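PDB 3QAC: 11S globulin seed storage protein from Amaranthus hypochondriacus, which probably serves as a seed storage protein, a nutrient reservoir of the 11S globulin family built from two cupin domains. Local coordinates for residues R419-I423 / D424-N428; P316-R319 / H320-L323. One frame throughout, in Å; residues are numbered along the deposited sequence.

Contact 1: residues R419-I423 / D424-N428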
loop_
_atom_site.group_PDB
_atom_site.type_symbol
_atom_site.label_atom_id
_atom_site.label_comp_id
_atom_site.label_asym_id
_atom_site.label_seq_id
_atom_site.Cartn_x
_atom_site.Cartn_y
_atom_site.Cartn_z
ATOM N N ARG A 419 -2.484 23.651 23.830
ATOM C CA ARG A 419 -3.474 23.504 24.887
ATOM C C ARG A 419 -3.533 22.085 25.454
ATOM O O ARG A 419 -3.852 21.893 26.616
ATOM C CB ARG A 419 -4.842 23.915 24.380
ATOM C CG ARG A 419 -5.892 23.841 25.435
ATOM C CD ARG A 419 -6.866 24.978 25.274
ATOM N NE ARG A 419 -8.137 24.653 25.902
ATOM C CZ ARG A 419 -9.134 25.516 26.026
ATOM N NH1 ARG A 419 -10.271 25.131 26.610
ATOM N NH2 ARG A 419 -8.987 26.763 25.566
ATOM N N SER A 420 -3.219 21.095 24.625
ATOM C CA SER A 420 -3.132 19.718 25.087
ATOM C C SER A 420 -1.912 19.467 25.982
ATOM O O SER A 420 -1.866 18.473 26.706
ATOM C CB SER A 420 -3.127 18.755 23.903
ATOM O OG SER A 420 -4.366 18.798 23.217
ATOM N N LEU A 421 -0.933 20.364 25.932
ATOM C CA LEU A 421 0.266 20.247 26.772
ATOM C C LEU A 421 0.017 20.657 28.222
ATOM O O LEU A 421 -0.571 21.701 28.476
ATOM C CB LEU A 421 1.397 21.111 26.217
ATOM C CG LEU A 421 1.956 20.726 24.860
ATOM C CD1 LEU A 421 3.009 21.711 24.443
ATOM C CD2 LEU A 421 2.520 19.297 24.922
ATOM N N PRO A 422 0.485 19.838 29.180
ATOM C CA PRO A 422 0.394 20.221 30.588
ATOM C C PRO A 422 1.174 21.507 30.767
ATOM O O PRO A 422 2.291 21.601 30.251
ATOM C CB PRO A 422 1.100 19.069 31.311
ATOM C CG PRO A 422 1.040 17.933 30.370
ATOM C CD PRO A 422 1.168 18.548 29.012
ATOM N N ILE A 423 0.603 22.484 31.461
ATOM C CA ILE A 423 1.225 23.805 31.545
ATOM C C ILE A 423 2.726 23.801 31.940
ATOM O O ILE A 423 3.508 24.610 31.446
ATOM C CB ILE A 423 0.406 24.759 32.446
ATOM C CG1 ILE A 423 1.082 26.126 32.508
ATOM C CG2 ILE A 423 0.228 24.170 33.837
ATOM C CD1 ILE A 423 0.114 27.264 32.433
ATOM N N ASP A 424 3.118 22.881 32.816
ATOM C CA ASP A 424 4.520 22.742 33.207
ATOM C C ASP A 424 5.410 22.350 32.031
ATOM O O ASP A 424 6.545 22.812 31.920
ATOM C CB ASP A 424 4.670 21.710 34.326
ATOM C CG ASP A 424 4.420 22.298 35.685
ATOM O OD1 ASP A 424 4.482 23.544 35.800
ATOM O OD2 ASP A 424 4.166 21.523 36.633
ATOM N N VAL A 425 4.901 21.476 31.169
ATOM C CA VAL A 425 5.621 21.125 29.958
ATOM C C VAL A 425 5.779 22.378 29.112
ATOM O O VAL A 425 6.864 22.673 28.604
ATOM C CB VAL A 425 4.905 20.020 29.158
ATOM C CG1 VAL A 425 5.532 19.857 27.776
ATOM C CG2 VAL A 425 4.927 18.695 29.940
ATOM N N VAL A 426 4.699 23.136 28.987
ATOM C CA VAL A 426 4.742 24.336 28.166
ATOM C C VAL A 426 5.794 25.330 28.682
ATOM O O VAL A 426 6.676 25.732 27.933
ATOM C CB VAL A 426 3.363 24.984 28.048
ATOM C CG1 VAL A 426 3.455 26.283 27.315
ATOM C CG2 VAL A 426 2.418 24.053 27.334
ATOM N N SER A 427 5.721 25.697 29.958
ATOM C CA SER A 427 6.657 26.677 30.504
ATOM C C SER A 427 8.093 26.154 30.426
ATOM O O SER A 427 9.009 26.848 29.963
ATOM C CB SER A 427 6.280 27.063 31.940
ATOM O OG SER A 427 6.100 25.925 32.763
ATOM N N ASN A 428 8.277 24.910 30.847
ATOM C CA ASN A 428 9.580 24.263 30.740
ATOM C C ASN A 428 10.177 24.183 29.319
ATOM O O ASN A 428 11.367 24.450 29.139
ATOM C CB ASN A 428 9.550 22.879 31.392
ATOM C CG ASN A 428 10.148 22.879 32.791
ATOM O OD1 ASN A 428 11.052 23.657 33.085
ATOM N ND2 ASN A 428 9.644 22.008 33.657
#
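Leu421 and Pro422 lay their side chains against Val425 and Val426, where a loop turns into the helix 423-430. Leu421 and Val426 cross at about a right angle. The touch is made by Leu421 CB and Val426 CG2, 3.3 Å apart, closer than carbons usually come. CD1 of Leu421 rests on the same methyl. The other branch reaches the neighbouring valine, with Leu421 CD2 4.2 Å from Val425 CG1. Val425 turns its second methyl to the proline: CG1 is anti to the backbone N (chi1 169°), which leaves Val425 CG2 anti to the carbonyl carbon and 3.9 Å from Pro422 CD. Pro422 and Val425 run side by side and point the same way.

The backbone bonds mark the helix start. Pro422 is the N-cap residue, and its carbonyl takes the first helical bond. Val426 N donates to Pro422 O at 3.1 Å, in the carbonyl plane. Val425 N is also 2.8 Å from Pro422 O, but that bond is weak and bent to 121°. The next turn closes more regularly: Ser427 N reaches Ile423 O at 2.9 Å with a nearly straight N-H...O angle of 171°. The hydroxyl of Ser427 also stands near this carbonyl, with OG 3.2 Å from Ile423 O.

Charged and outer partners complete the site. Asp424 forms a salt bridge with Arg434, and its OD2 accepts a hydrogen bond from the backbone N of His252 of the second subunit. Asp126 of that subunit takes the N-H of Ile423, and Trp149 of the same subunit packs on Leu421. Within the chain, Ile423 and Val426 touch helix 434-442, so the junction between helices 417-420 and 423-430 meets both that helix and the second subunit.

Contact 2: residues P316-R319 / H320-L323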
loop_
_atom_site.group_PDB
_atom_site.type_symbol
_atom_site.label_atom_id
_atom_site.label_comp_id
_atom_site.label_asym_id
_atom_site.label_seq_id
_atom_site.Cartn_x
_atom_site.Cartn_y
_atom_site.Cartn_z
ATOM N N PRO A 316 -18.783 7.630 2.185
ATOM C CA PRO A 316 -18.241 6.301 2.519
ATOM C C PRO A 316 -17.320 5.728 1.443
ATOM O O PRO A 316 -16.381 5.015 1.775
ATOM C CB PRO A 316 -19.499 5.434 2.690
ATOM C CG PRO A 316 -20.596 6.430 3.046
ATOM C CD PRO A 316 -20.258 7.654 2.216
ATOM N N ILE A 317 -17.583 6.049 0.181
ATOM C CA ILE A 317 -16.729 5.583 -0.904
ATOM C C ILE A 317 -15.262 5.982 -0.635
ATOM O O ILE A 317 -14.336 5.283 -1.034
ATOM C CB ILE A 317 -17.230 6.112 -2.272
ATOM C CG1 ILE A 317 -16.482 5.467 -3.431
ATOM C CG2 ILE A 317 -17.101 7.619 -2.355
ATOM C CD1 ILE A 317 -16.516 3.971 -3.429
ATOM N N LEU A 318 -15.050 7.079 0.084
ATOM C CA LEU A 318 -13.693 7.524 0.344
ATOM C C LEU A 318 -12.931 6.491 1.152
ATOM O O LEU A 318 -11.708 6.578 1.289
ATOM C CB LEU A 318 -13.682 8.868 1.065
ATOM C CG LEU A 318 -14.304 9.979 0.232
ATOM C CD1 LEU A 318 -14.264 11.302 0.984
ATOM C CD2 LEU A 318 -13.577 10.059 -1.094
ATOM N N ARG A 319 -13.654 5.530 1.721
ATOM C CA ARG A 319 -13.000 4.426 2.400
ATOM C C ARG A 319 -12.193 3.679 1.338
ATOM O O ARG A 319 -11.106 3.179 1.599
ATOM C CB ARG A 319 -14.039 3.503 3.053
ATOM C CG ARG A 319 -13.549 2.695 4.260
ATOM C CD ARG A 319 -14.475 2.897 5.483
ATOM N NE ARG A 319 -15.862 3.141 5.071
ATOM C CZ ARG A 319 -16.761 3.840 5.765
ATOM N NH1 ARG A 319 -17.979 3.999 5.269
ATOM N NH2 ARG A 319 -16.455 4.392 6.938
ATOM N N HIS A 320 -12.724 3.621 0.129
ATOM C CA HIS A 320 -12.030 2.919 -0.941
ATOM C C HIS A 320 -10.928 3.746 -1.611
ATOM O O HIS A 320 -9.843 3.233 -1.882
ATOM C CB HIS A 320 -13.010 2.356 -1.972
ATOM C CG HIS A 320 -13.450 0.963 -1.660
ATOM N ND1 HIS A 320 -12.693 -0.145 -1.983
ATOM C CD2 HIS A 320 -14.550 0.498 -1.018
ATOM C CE1 HIS A 320 -13.319 -1.235 -1.571
ATOM N NE2 HIS A 320 -14.448 -0.872 -0.984
ATOM N N LEU A 321 -11.206 5.017 -1.862
ATOM C CA LEU A 321 -10.218 5.880 -2.488
ATOM C C LEU A 321 -9.079 6.257 -1.551
ATOM O O LEU A 321 -7.996 6.568 -2.010
ATOM C CB LEU A 321 -10.868 7.145 -3.022
ATOM C CG LEU A 321 -12.079 6.977 -3.932
ATOM C CD1 LEU A 321 -11.974 8.047 -4.996
ATOM C CD2 LEU A 321 -12.124 5.594 -4.542
ATOM N N ARG A 322 -9.324 6.226 -0.244
ATOM C CA ARG A 322 -8.347 6.693 0.722
ATOM C C ARG A 322 -7.943 8.142 0.412
ATOM O O ARG A 322 -6.766 8.522 0.460
ATOM C CB ARG A 322 -7.122 5.772 0.739
ATOM C CG ARG A 322 -7.438 4.319 1.127
ATOM C CD ARG A 322 -6.205 3.429 0.933
ATOM N NE ARG A 322 -6.519 1.999 1.011
ATOM C CZ ARG A 322 -5.651 1.021 0.745
ATOM N NH1 ARG A 322 -4.401 1.308 0.384
ATOM N NH2 ARG A 322 -6.032 -0.249 0.840
ATOM N N LEU A 323 -8.930 8.949 0.067
ATOM C CA LEU A 323 -8.707 10.374 -0.019
ATOM C C LEU A 323 -9.729 11.040 0.871
ATOM O O LEU A 323 -10.759 10.434 1.243
ATOM C CB LEU A 323 -8.857 10.863 -1.449
ATOM C CG LEU A 323 -7.876 10.161 -2.400
ATOM C CD1 LEU A 323 -8.275 10.343 -3.823
ATOM C CD2 LEU A 323 -6.451 10.662 -2.173
#
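Ile317 meets His320 and Leu321 one turn further along the short helix 318-321. Its carbonyl oxygen accepts two bonds. Leu321 N donates to Ile317 O at 3.2 Å, in the carbonyl plane, as a helical i to i+4 bond. His320 N lies closer, 2.6 Å from Ile317 O, but stands 45° out of that plane. The two donors therefore approach the oxygen from different directions. The side chain of Ile317 adds apolar contact. With CG1 anti to the backbone N (chi1 -171°), its CD1 comes within 4.1 Å of His320 CB, and the two side chains cross at about a right angle. CG1 of Ile317 is only loosely placed against Leu321 CD2.

Leu318 is next, and its O takes the last bond of the turn. Arg322 N donates to Leu318 O at 2.9 Å, with the donor above the carbonyl plane. Arg322, the first residue past the helix, has a positive phi of 56°. The chain then turns back past Leu318, and Leu323 O settles 3.3 Å from Leu318 CB. The whole side chain of Leu318 lies close to this oxygen.

This single turn stands just before strand 324-330 in the second cupin domain. Ile317, Leu318 and Leu321 all pack on Ala141 of strand 138-142, and Leu73 of strand 72-78 touches Leu318 and Leu323. Those two are neighbouring antiparallel strands of the first cupin domain, and the helix thus lies where the two domains meet.

Arg319 is on the exposed side. Its carbonyl oxygen lies 3.9 Å from CG of Arg322, while its own side chain bends at chi2 and chi3 and touches Glu404.

In the fold
Contact 2 comes first along the chain and contact 1 follows about a hundred residues later. Their centres are about 37 Å apart, their nearest atoms about 24 Å apart, and they do not touch. Both belong to the second cupin domain. Contact 2 belongs to helix 318-321, next to strand 324-330, against the first cupin domain. Its centre is about 14 Å from the centre of the chain. Contact 1 joins helices 417-420 and 423-430, in the helical segment between strands 408-410 and 449-450. Its centre is about 37 Å from the centre of the chain. The same domain thus meets the first domain within its chain at contact 2 and a second subunit at contact 1.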